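Long-range contact in capsular polysaccharide biosynthesis protein (Burkholderia pseudomallei, PDB 4BQN), which binds coenzyme A and probably acts as an acetyltransferase in the biosynthesis of capsular polysaccharide: residues A[235-240]-A[258-264]. The protein carries 1 engineered substitution. Residues are numbered along the deposited sequence; the frame is centred on the assembly and turned at random. Where two conformers were deposited one is given.
Sequences DVTKMS and NEYQVLY
Strand 260-262, which pairs with 265-267 in a small antiparallel hairpin, takes loop residues 235-240 along its other edge through one antiparallel bridge, the hydrogen-bonded pair Lys238 and Gln261. Lys238 N reaches Gln261 O at 2.7 Å, and Gln261 N answers to Lys238 O. Toward the hairpin turn, backbone and side-chain bonds mix. Leu263 N donates to Thr237 OG1 in a nearly straight bond (172°), while Val236 O is gripped from opposite faces of its carbonyl plane by Tyr264 N (2.9 Å) and Gln261 NE2. Gln261 runs out extended alongside Lys238 (chi1 177°), which carries NE2 to Val236 O, while OE1 bonds Lys266 NZ. The Tyr264 ring lies with one face against Val236 CA, 3.6 Å from the ring centroid, and its OH donates to Asp235 OD1 at 2.6 Å. At the other end Met239 SD meets the Tyr260 ring at its edge, 3.8 Å from Tyr260 CE2. In one of its two conformers Ser240 OG donates to Asn258 O. The Val236 side chain is about 9 Å from the bound coenzyme A. One water accepts from Lys238 NZ and Gln261 NE2 and donates to Asp235 OD2, joining three polar side-chain ends.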
ATOM      1  N   ASP A 235       3.590  -1.246  10.302  1.00 12.58           N
ATOM      2  CA  ASP A 235       2.755  -2.163  11.079  1.00 13.02           C
ATOM      3  C   ASP A 235       1.687  -1.476  11.939  1.00 12.74           C
ATOM      4  O   ASP A 235       1.057  -2.134  12.771  1.00 14.76           O
ATOM      5  CB  ASP A 235       3.632  -3.055  11.971  1.00 13.08           C
ATOM      6  CG  ASP A 235       4.282  -2.291  13.106  1.00 15.00           C
ATOM      7  OD1 ASP A 235       4.510  -1.072  12.977  1.00 15.04           O
ATOM      8  OD2 ASP A 235       4.586  -2.923  14.137  1.00 20.86           O
ATOM      9  N   VAL A 236       1.472  -0.176  11.734  1.00 12.27           N
ATOM     10  CA  VAL A 236       0.510   0.588  12.535  1.00 11.66           C
ATOM     11  C   VAL A 236      -0.898  -0.038  12.545  1.00 12.11           C
ATOM     12  O   VAL A 236      -1.534  -0.153  13.612  1.00 12.80           O
ATOM     13  CB  VAL A 236       0.439   2.082  12.081  1.00 13.01           C
ATOM     14  CG1 VAL A 236       0.161   2.252  10.588  1.00 14.00           C
ATOM     15  CG2 VAL A 236      -0.594   2.858  12.894  1.00 15.23           C
ATOM     16  N   THR A 237      -1.360  -0.460  11.374  1.00 11.38           N
ATOM     17  CA  THR A 237      -2.727  -0.913  11.189  1.00 11.18           C
ATOM     18  C   THR A 237      -2.738  -2.263  10.493  1.00 10.44           C
ATOM     19  O   THR A 237      -2.023  -2.481   9.508  1.00 11.68           O
ATOM     20  CB  THR A 237      -3.530   0.155  10.434  1.00 11.94           C
ATOM     21  OG1 THR A 237      -3.705   1.269  11.319  1.00 13.48           O
ATOM     22  CG2 THR A 237      -4.886  -0.344   9.961  1.00 13.15           C
ATOM     23  N   LYS A 238      -3.538  -3.185  11.017  1.00 12.11           N
ATOM     24  CA  LYS A 238      -3.539  -4.556  10.512  1.00 10.50           C
ATOM     25  C   LYS A 238      -4.971  -4.972  10.250  1.00 10.22           C
ATOM     26  O   LYS A 238      -5.747  -5.179  11.193  1.00 13.90           O
ATOM     27  CB  LYS A 238      -2.841  -5.502  11.502  1.00 12.10           C
ATOM     28  CG  LYS A 238      -1.393  -5.117  11.812  1.00 12.46           C
ATOM     29  CD  LYS A 238      -0.697  -6.038  12.803  1.00 16.09           C
ATOM     30  CE  LYS A 238       0.744  -5.585  13.021  1.00 16.06           C
ATOM     31  NZ  LYS A 238       1.460  -6.359  14.074  1.00 26.29           N
ATOM     32  N   MET A 239      -5.330  -5.028   8.972  1.00 10.54           N
ATOM     33  CA  MET A 239      -6.672  -5.440   8.580  1.00 10.15           C
ATOM     34  C   MET A 239      -6.853  -6.934   8.798  1.00 10.85           C
ATOM     35  O   MET A 239      -5.913  -7.712   8.609  1.00 13.61           O
ATOM     36  CB  MET A 239      -6.963  -5.069   7.131  1.00 10.87           C
ATOM     37  CG  MET A 239      -7.076  -3.567   6.877  1.00 12.79           C
ATOM     38  SD  MET A 239      -8.546  -2.860   7.649  1.00 13.47           S
ATOM     39  CE  MET A 239      -7.844  -1.689   8.790  1.00 18.72           C
ATOM     40  N   SER A 240      -8.055  -7.323   9.211  1.00 11.66           N
ATOM     41  CA  SER A 240      -8.374  -8.723   9.449  0.67 11.34           C
ATOM     42  C   SER A 240      -9.049  -9.349   8.227  1.00 12.43           C
ATOM     43  O   SER A 240      -9.914  -8.739   7.614  1.00 13.25           O
ATOM     44  CB  SER A 240      -9.294  -8.809  10.652  0.67 12.08           C
ATOM     45  OG  SER A 240      -9.632 -10.148  10.905  0.67 11.98           O
ATOM     46  N   ASN A 258     -10.056 -12.616  12.882  1.00 17.07           N
ATOM     47  CA  ASN A 258      -9.163 -12.008  13.858  1.00 14.59           C
ATOM     48  C   ASN A 258      -9.606 -10.591  14.276  1.00 14.80           C
ATOM     49  O   ASN A 258     -10.351  -9.907  13.558  1.00 15.14           O
ATOM     50  CB  ASN A 258      -7.737 -11.921  13.274  1.00 16.26           C
ATOM     51  CG  ASN A 258      -7.020 -13.270  13.218  1.00 24.20           C
ATOM     52  OD1 ASN A 258      -6.563 -13.700  12.162  1.00 36.08           O
ATOM     53  ND2 ASN A 258      -6.877 -13.910  14.370  1.00 32.81           N
ATOM     54  N   GLU A 259      -9.131 -10.163  15.443  1.00 15.58           N
ATOM     55  CA  GLU A 259      -9.242  -8.754  15.804  0.70 14.62           C
ATOM     56  C   GLU A 259      -8.485  -7.906  14.774  1.00 15.02           C
ATOM     57  O   GLU A 259      -7.583  -8.382  14.087  1.00 16.70           O
ATOM     58  CB  GLU A 259      -8.699  -8.495  17.215  0.70 16.39           C
ATOM     59  CG  GLU A 259      -7.186  -8.617  17.344  0.70 19.52           C
ATOM     60  CD  GLU A 259      -6.685  -8.706  18.776  0.70 29.52           C
ATOM     61  OE1 GLU A 259      -7.467  -8.482  19.732  0.70 28.60           O
ATOM     62  OE2 GLU A 259      -5.485  -9.006  18.940  0.70 29.21           O
ATOM     63  N   TYR A 260      -8.902  -6.659  14.632  1.00 13.60           N
ATOM     64  CA  TYR A 260      -8.173  -5.680  13.828  1.00 13.31           C
ATOM     65  C   TYR A 260      -7.158  -4.983  14.727  1.00 14.78           C
ATOM     66  O   TYR A 260      -7.317  -4.945  15.951  1.00 16.14           O
ATOM     67  CB  TYR A 260      -9.133  -4.623  13.300  1.00 12.97           C
ATOM     68  CG  TYR A 260     -10.056  -5.067  12.204  1.00 11.64           C
ATOM     69  CD1 TYR A 260     -11.167  -5.872  12.482  1.00 11.87           C
ATOM     70  CD2 TYR A 260      -9.857  -4.644  10.888  1.00 12.24           C
ATOM     71  CE1 TYR A 260     -12.046  -6.246  11.477  1.00 12.80           C
ATOM     72  CE2 TYR A 260     -10.727  -5.021   9.871  1.00 12.49           C
ATOM     73  CZ  TYR A 260     -11.830  -5.816  10.185  1.00 11.59           C
ATOM     74  OH  TYR A 260     -12.722  -6.190   9.230  1.00 12.47           O
ATOM     75  N   GLN A 261      -6.104  -4.435  14.131  1.00 13.35           N
ATOM     76  CA  GLN A 261      -5.294  -3.432  14.815  1.00 13.95           C
ATOM     77  C   GLN A 261      -5.442  -2.137  14.032  1.00 12.91           C
ATOM     78  O   GLN A 261      -5.271  -2.112  12.810  1.00 13.23           O
ATOM     79  CB  GLN A 261      -3.825  -3.845  14.891  1.00 13.83           C
ATOM     80  CG  GLN A 261      -2.919  -2.801  15.524  1.00 15.06           C
ATOM     81  CD  GLN A 261      -1.527  -3.328  15.773  1.00 14.25           C
ATOM     82  OE1 GLN A 261      -1.347  -4.267  16.539  1.00 19.41           O
ATOM     83  NE2 GLN A 261      -0.532  -2.725  15.126  1.00 14.37           N
ATOM     84  N   VAL A 262      -5.777  -1.061  14.735  1.00 14.97           N
ATOM     85  CA  VAL A 262      -5.925   0.239  14.105  1.00 14.05           C
ATOM     86  C   VAL A 262      -5.162   1.260  14.942  1.00 15.57           C
ATOM     87  O   VAL A 262      -5.412   1.403  16.150  1.00 18.72           O
ATOM     88  CB  VAL A 262      -7.414   0.621  13.906  1.00 18.50           C
ATOM     89  CG1 VAL A 262      -7.986  -0.066  12.669  1.00 25.06           C
ATOM     90  CG2 VAL A 262      -8.242   0.290  15.143  1.00 23.67           C
ATOM     91  N   LEU A 263      -4.220   1.958  14.311  1.00 15.53           N
ATOM     92  CA  LEU A 263      -3.366   2.933  15.015  1.00 15.44           C
ATOM     93  C   LEU A 263      -2.763   2.315  16.288  1.00 15.79           C
ATOM     94  O   LEU A 263      -2.790   2.916  17.364  1.00 20.74           O
ATOM     95  CB  LEU A 263      -4.133   4.235  15.313  1.00 21.76           C
ATOM     96  CG  LEU A 263      -4.841   4.893  14.121  1.00 19.87           C
ATOM     97  CD1 LEU A 263      -5.671   6.087  14.573  1.00 24.93           C
ATOM     98  CD2 LEU A 263      -3.855   5.275  13.023  1.00 24.19           C
ATOM     99  N   TYR A 264      -2.244   1.097  16.145  1.00 15.54           N
ATOM    100  CA  TYR A 264      -1.570   0.337  17.207  1.00 17.10           C
ATOM    101  C   TYR A 264      -2.473  -0.139  18.343  1.00 20.63           C
ATOM    102  O   TYR A 264      -1.978  -0.636  19.355  1.00 26.96           O
ATOM    103  CB  TYR A 264      -0.343   1.082  17.764  1.00 16.89           C
ATOM    104  CG  TYR A 264       0.811   1.125  16.785  1.00 16.56           C
ATOM    105  CD1 TYR A 264       1.544  -0.031  16.486  1.00 19.23           C
ATOM    106  CD2 TYR A 264       1.151   2.309  16.140  1.00 20.01           C
ATOM    107  CE1 TYR A 264       2.589  -0.006  15.579  1.00 17.01           C
ATOM    108  CE2 TYR A 264       2.210   2.355  15.241  1.00 18.76           C
ATOM    109  CZ  TYR A 264       2.923   1.201  14.960  1.00 18.72           C
ATOM    110  OH  TYR A 264       3.963   1.254  14.055  1.00 19.99           O
TER
HETATM  111  O   HOH W   1       2.146  -3.788  15.542  1.00 17.93           O
HETATM  112  O   HOH W   2       3.626   2.120  10.916  1.00 18.66           O
HETATM  113  O   HOH W   3      -5.541  -7.842  12.440  1.00 21.98           O
HETATM  114  O   HOH W   4       0.240  -6.438  16.410  1.00 33.54           O
HETATM  115  O   HOH W   5      -9.208 -13.136  10.245  1.00 17.67           O